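Local structure of Blo t 1 allergen (Blomia tropicalis, 5JT8) at residues E54-H62 against S257-G265. The protein is a mite allergen of the papain-like cysteine protease family, probably a proteolytic enzyme held latent by its inhibitory propeptide. Residues are numbered along the deposited sequence; the frame is centred on the assembly and turned at random.
Sequences EQLKWVEEH and SNNYFRNLG. With NO3 (nitrate ion), chain H.
Trp58 on the propeptide helix 42-62 lies against Asn259 and Tyr260 of the short helix 259-262, joining the I29 inhibitor domain to the papain-like protease domain, as in the zymogens of this family. The contact buries 403 Å² in all. An edge-to-face pair carries its aromatic half: the edge of Trp58, through CZ2, stands over the middle of the Tyr260 ring, with planes at 83°. Trp58 itself is sandwiched. Over one face Asn259 CB makes a CH-pi contact, 4.0 Å from the centroid of the six-membered ring; over the other lies His62, whose ring is held there by a hydrogen bond from His62 ND1 to Trp58 O (2.7 Å).

The polar half is more deeply buried and turns on Gln55, whose side chain bends at chi2 (-64°) to lay its amide flat on the guanidinium of Arg262. The planes are 18° apart, with Gln55 OE1 over the centre, while Arg262 NH2 is hydrogen-bonded to the propeptide carbonyls of Tyr75 and Met78. Asn263 ND2 donates almost straight to Gln55 OE1 (3.3 Å), whereas the hydrogen bond from Gln55 NE2 to Asn259 OD1 is weak.

Packing is looser at the partly exposed end, where the His62 and Tyr260 rings meet obliquely, centroids 5.4 Å apart. The Asn263 amide that serves Gln55 is itself steadied by a second hydrogen bond, from ND2 to Asn259 O, at 3.1 Å.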
ATOM      1  N   GLU A  54       1.260  24.669  -4.734  1.00 62.16           N
ATOM      2  CA  GLU A  54       0.238  24.531  -3.704  1.00 66.90           C
ATOM      3  C   GLU A  54       0.479  23.269  -2.849  1.00 66.05           C
ATOM      4  O   GLU A  54       0.066  23.216  -1.687  1.00 60.23           O
ATOM      5  CB  GLU A  54      -1.163  24.504  -4.345  1.00 67.25           C
ATOM      6  CG  GLU A  54      -2.298  25.303  -3.640  1.00 74.05           C
ATOM      7  CD  GLU A  54      -2.016  26.791  -3.364  1.00 78.11           C
ATOM      8  OE1 GLU A  54      -1.021  27.353  -3.879  1.00 83.54           O
ATOM      9  OE2 GLU A  54      -2.845  27.410  -2.650  1.00 72.33           O
ATOM     10  N   GLN A  55       1.147  22.261  -3.413  1.00 63.56           N
ATOM     11  CA  GLN A  55       1.547  21.100  -2.613  1.00 62.53           C
ATOM     12  C   GLN A  55       2.734  21.486  -1.750  1.00 62.70           C
ATOM     13  O   GLN A  55       2.805  21.101  -0.588  1.00 61.90           O
ATOM     14  CB  GLN A  55       1.900  19.880  -3.479  1.00 59.56           C
ATOM     15  CG  GLN A  55       0.722  18.982  -3.841  1.00 56.97           C
ATOM     16  CD  GLN A  55       0.078  18.312  -2.628  1.00 64.99           C
ATOM     17  OE1 GLN A  55       0.594  17.327  -2.092  1.00 61.00           O
ATOM     18  NE2 GLN A  55      -1.063  18.840  -2.203  1.00 68.57           N
ATOM     19  N   LEU A  56       3.662  22.254  -2.318  1.00 67.53           N
ATOM     20  CA  LEU A  56       4.788  22.767  -1.545  1.00 67.68           C
ATOM     21  C   LEU A  56       4.284  23.724  -0.482  1.00 65.52           C
ATOM     22  O   LEU A  56       4.802  23.766   0.635  1.00 64.60           O
ATOM     23  CB  LEU A  56       5.803  23.476  -2.437  1.00 69.90           C
ATOM     24  CG  LEU A  56       6.994  24.022  -1.641  1.00 71.84           C
ATOM     25  CD1 LEU A  56       7.776  22.889  -0.990  1.00 75.18           C
ATOM     26  CD2 LEU A  56       7.895  24.860  -2.507  1.00 71.18           C
ATOM     27  N   LYS A  57       3.265  24.495  -0.845  1.00 68.21           N
ATOM     28  CA  LYS A  57       2.613  25.385   0.103  1.00 70.86           C
ATOM     29  C   LYS A  57       2.034  24.587   1.281  1.00 69.93           C
ATOM     30  O   LYS A  57       2.258  24.931   2.444  1.00 69.85           O
ATOM     31  CB  LYS A  57       1.519  26.191  -0.593  1.00 70.85           C
ATOM     32  CG  LYS A  57       0.926  27.295   0.249  1.00 74.73           C
ATOM     33  CD  LYS A  57      -0.208  27.993  -0.488  1.00 80.99           C
ATOM     34  CE  LYS A  57      -0.684  29.234   0.248  1.00 84.12           C
ATOM     35  NZ  LYS A  57      -1.673  29.991  -0.570  1.00 87.71           N
ATOM     36  N   TRP A  58       1.306  23.515   0.978  1.00 66.22           N
ATOM     37  CA  TRP A  58       0.722  22.677   2.028  1.00 63.85           C
ATOM     38  C   TRP A  58       1.797  22.067   2.928  1.00 61.57           C
ATOM     39  O   TRP A  58       1.599  21.936   4.134  1.00 63.32           O
ATOM     40  CB  TRP A  58      -0.140  21.557   1.433  1.00 59.18           C
ATOM     41  CG  TRP A  58      -0.912  20.814   2.488  1.00 59.16           C
ATOM     42  CD1 TRP A  58      -2.203  21.049   2.879  1.00 59.34           C
ATOM     43  CD2 TRP A  58      -0.437  19.738   3.308  1.00 54.75           C
ATOM     44  NE1 TRP A  58      -2.561  20.182   3.883  1.00 51.84           N
ATOM     45  CE2 TRP A  58      -1.495  19.367   4.166  1.00 54.88           C
ATOM     46  CE3 TRP A  58       0.776  19.046   3.394  1.00 52.58           C
ATOM     47  CZ2 TRP A  58      -1.374  18.340   5.099  1.00 55.37           C
ATOM     48  CZ3 TRP A  58       0.895  18.030   4.318  1.00 54.55           C
ATOM     49  CH2 TRP A  58      -0.176  17.685   5.161  1.00 57.98           C
ATOM     50  N   VAL A  59       2.927  21.689   2.331  1.00 58.88           N
ATOM     51  CA  VAL A  59       4.016  21.052   3.063  1.00 56.01           C
ATOM     52  C   VAL A  59       4.645  22.007   4.072  1.00 59.84           C
ATOM     53  O   VAL A  59       4.760  21.681   5.249  1.00 61.02           O
ATOM     54  CB  VAL A  59       5.118  20.526   2.108  1.00 52.79           C
ATOM     55  CG1 VAL A  59       6.368  20.133   2.888  1.00 48.86           C
ATOM     56  CG2 VAL A  59       4.607  19.344   1.299  1.00 50.24           C
ATOM     57  N   GLU A  60       5.041  23.189   3.618  1.00 66.19           N
ATOM     58  CA  GLU A  60       5.722  24.123   4.505  1.00 75.89           C
ATOM     59  C   GLU A  60       4.820  24.591   5.653  1.00 76.47           C
ATOM     60  O   GLU A  60       5.287  24.786   6.778  1.00 73.84           O
ATOM     61  CB  GLU A  60       6.247  25.328   3.718  1.00 82.66           C
ATOM     62  CG  GLU A  60       7.237  26.206   4.495  1.00 95.79           C
ATOM     63  CD  GLU A  60       8.079  25.427   5.509  1.00103.61           C
ATOM     64  OE1 GLU A  60       8.793  24.477   5.111  1.00106.35           O
ATOM     65  OE2 GLU A  60       8.028  25.771   6.710  1.00104.60           O
ATOM     66  N   GLU A  61       3.530  24.750   5.380  1.00 76.58           N
ATOM     67  CA  GLU A  61       2.608  25.207   6.413  1.00 78.53           C
ATOM     68  C   GLU A  61       2.291  24.122   7.433  1.00 74.52           C
ATOM     69  O   GLU A  61       1.862  24.424   8.546  1.00 75.25           O
ATOM     70  CB  GLU A  61       1.310  25.725   5.791  1.00 82.76           C
ATOM     71  CG  GLU A  61       1.471  27.018   5.006  1.00 90.86           C
ATOM     72  CD  GLU A  61       0.159  27.505   4.414  1.00 95.64           C
ATOM     73  OE1 GLU A  61      -0.795  27.752   5.185  1.00100.21           O
ATOM     74  OE2 GLU A  61       0.082  27.639   3.177  1.00 94.09           O
ATOM     75  N   HIS A  62       2.510  22.862   7.063  1.00 67.87           N
ATOM     76  CA  HIS A  62       2.144  21.750   7.936  1.00 62.18           C
ATOM     77  C   HIS A  62       3.349  21.043   8.551  1.00 57.50           C
ATOM     78  O   HIS A  62       3.212  20.346   9.555  1.00 53.22           O
ATOM     79  CB  HIS A  62       1.288  20.731   7.170  1.00 65.10           C
ATOM     80  CG  HIS A  62      -0.107  21.203   6.891  1.00 65.19           C
ATOM     81  ND1 HIS A  62      -0.406  22.083   5.871  1.00 62.87           N
ATOM     82  CD2 HIS A  62      -1.282  20.928   7.506  1.00 61.47           C
ATOM     83  CE1 HIS A  62      -1.706  22.326   5.869  1.00 62.13           C
ATOM     84  NE2 HIS A  62      -2.260  21.637   6.850  1.00 60.23           N
ATOM     85  N   SER A 257      -4.606   9.127  -0.701  1.00 38.56           N
ATOM     86  CA  SER A 257      -4.496  10.439  -1.343  1.00 46.02           C
ATOM     87  C   SER A 257      -4.773  11.603  -0.383  1.00 50.15           C
ATOM     88  O   SER A 257      -4.629  12.768  -0.761  1.00 51.78           O
ATOM     89  CB  SER A 257      -5.428  10.531  -2.560  1.00 43.89           C
ATOM     90  OG  SER A 257      -6.791  10.386  -2.208  1.00 42.18           O
ATOM     91  N   ASN A 258      -5.159  11.285   0.851  1.00 45.33           N
ATOM     92  CA  ASN A 258      -5.254  12.294   1.913  1.00 40.87           C
ATOM     93  C   ASN A 258      -3.935  13.064   2.060  1.00 38.17           C
ATOM     94  O   ASN A 258      -2.860  12.460   2.060  1.00 34.62           O
ATOM     95  CB  ASN A 258      -5.642  11.638   3.246  1.00 34.08           C
ATOM     96  CG  ASN A 258      -5.538  12.600   4.422  1.00 42.02           C
ATOM     97  OD1 ASN A 258      -4.449  12.857   4.941  1.00 40.17           O
ATOM     98  ND2 ASN A 258      -6.675  13.132   4.850  1.00 47.44           N
ATOM     99  N   ASN A 259      -4.023  14.389   2.175  1.00 41.09           N
ATOM    100  CA  ASN A 259      -2.835  15.252   2.176  1.00 43.25           C
ATOM    101  C   ASN A 259      -1.806  14.876   3.224  1.00 41.46           C
ATOM    102  O   ASN A 259      -0.613  14.838   2.939  1.00 47.43           O
ATOM    103  CB  ASN A 259      -3.238  16.712   2.382  1.00 56.98           C
ATOM    104  CG  ASN A 259      -3.614  17.396   1.091  1.00 64.77           C
ATOM    105  OD1 ASN A 259      -2.969  17.192   0.064  1.00 66.64           O
ATOM    106  ND2 ASN A 259      -4.667  18.212   1.130  1.00 70.78           N
ATOM    107  N   TYR A 260      -2.271  14.580   4.431  1.00 41.40           N
ATOM    108  CA  TYR A 260      -1.374  14.247   5.537  1.00 42.00           C
ATOM    109  C   TYR A 260      -0.668  12.915   5.291  1.00 36.60           C
ATOM    110  O   TYR A 260       0.543  12.792   5.478  1.00 38.79           O
ATOM    111  CB  TYR A 260      -2.149  14.208   6.862  1.00 43.03           C
ATOM    112  CG  TYR A 260      -2.752  15.548   7.242  1.00 52.23           C
ATOM    113  CD1 TYR A 260      -3.990  15.942   6.744  1.00 57.71           C
ATOM    114  CD2 TYR A 260      -2.080  16.426   8.087  1.00 54.17           C
ATOM    115  CE1 TYR A 260      -4.544  17.169   7.081  1.00 54.62           C
ATOM    116  CE2 TYR A 260      -2.623  17.657   8.421  1.00 52.79           C
ATOM    117  CZ  TYR A 260      -3.856  18.021   7.919  1.00 53.80           C
ATOM    118  OH  TYR A 260      -4.407  19.240   8.249  1.00 54.12           O
ATOM    119  N   PHE A 261      -1.422  11.911   4.873  1.00 33.03           N
ATOM    120  CA  PHE A 261      -0.807  10.627   4.584  1.00 38.39           C
ATOM    121  C   PHE A 261       0.106  10.744   3.367  1.00 40.26           C
ATOM    122  O   PHE A 261       1.226  10.225   3.361  1.00 39.46           O
ATOM    123  CB  PHE A 261      -1.857   9.540   4.349  1.00 31.04           C
ATOM    124  CG  PHE A 261      -1.254   8.189   4.151  1.00 36.09           C
ATOM    125  CD1 PHE A 261      -0.896   7.412   5.250  1.00 34.82           C
ATOM    126  CD2 PHE A 261      -0.978   7.718   2.875  1.00 30.30           C
ATOM    127  CE1 PHE A 261      -0.316   6.174   5.078  1.00 34.17           C
ATOM    128  CE2 PHE A 261      -0.387   6.488   2.694  1.00 32.96           C
ATOM    129  CZ  PHE A 261      -0.060   5.708   3.793  1.00 36.12           C
ATOM    130  N   ARG A 262      -0.389  11.436   2.342  1.00 41.72           N
ATOM    131  CA  ARG A 262       0.351  11.672   1.097  1.00 46.47           C
ATOM    132  C   ARG A 262       1.783  12.146   1.317  1.00 43.57           C
ATOM    133  O   ARG A 262       2.734  11.621   0.724  1.00 39.86           O
ATOM    134  CB  ARG A 262      -0.405  12.698   0.251  1.00 55.23           C
ATOM    135  CG  ARG A 262       0.166  12.978  -1.114  1.00 56.56           C
ATOM    136  CD  ARG A 262      -0.808  13.845  -1.908  1.00 55.05           C
ATOM    137  NE  ARG A 262      -0.218  14.317  -3.153  1.00 55.72           N
ATOM    138  CZ  ARG A 262      -0.844  15.084  -4.038  1.00 53.46           C
ATOM    139  NH1 ARG A 262      -2.095  15.472  -3.823  1.00 47.73           N
ATOM    140  NH2 ARG A 262      -0.210  15.463  -5.140  1.00 58.17           N
ATOM    141  N   ASN A 263       1.939  13.131   2.188  1.00 43.88           N
ATOM    142  CA  ASN A 263       3.238  13.766   2.366  1.00 41.87           C
ATOM    143  C   ASN A 263       3.955  13.346   3.624  1.00 43.39           C
ATOM    144  O   ASN A 263       4.951  13.965   4.001  1.00 37.85           O
ATOM    145  CB  ASN A 263       3.073  15.279   2.363  1.00 37.07           C
ATOM    146  CG  ASN A 263       2.659  15.795   1.017  1.00 41.98           C
ATOM    147  OD1 ASN A 263       3.482  15.900   0.107  1.00 50.09           O
ATOM    148  ND2 ASN A 263       1.377  16.108   0.870  1.00 40.16           N
ATOM    149  N   LEU A 264       3.452  12.291   4.264  1.00 45.29           N
ATOM    150  CA  LEU A 264       4.007  11.823   5.533  1.00 44.00           C
ATOM    151  C   LEU A 264       5.506  11.539   5.462  1.00 43.64           C
ATOM    152  O   LEU A 264       5.973  10.884   4.534  1.00 44.27           O
ATOM    153  CB  LEU A 264       3.270  10.563   5.992  1.00 42.72           C
ATOM    154  CG  LEU A 264       3.614  10.009   7.375  1.00 44.18           C
ATOM    155  CD1 LEU A 264       3.421  11.083   8.438  1.00 42.08           C
ATOM    156  CD2 LEU A 264       2.739   8.795   7.686  1.00 42.43           C
ATOM    157  N   GLY A 265       6.251  12.058   6.439  1.00 38.26           N
ATOM    158  CA  GLY A 265       7.633  11.667   6.665  1.00 42.54           C
ATOM    159  C   GLY A 265       7.749  10.966   8.015  1.00 46.09           C
ATOM    160  O   GLY A 265       7.015  10.017   8.290  1.00 43.89           O
TER
HETATM  161  N   NO3 H 405      -8.514  14.783   7.775  1.00 74.39           N
HETATM  162  O1  NO3 H 405      -8.727  14.930   9.019  1.00 74.42           O
HETATM  163  O2  NO3 H 405      -9.161  13.902   7.134  1.00 80.87           O
HETATM  164  O3  NO3 H 405      -7.669  15.511   7.169  1.00 59.79           O
HETATM  165  O   HOH W   1       2.758  16.243  -2.388  1.00 47.53           O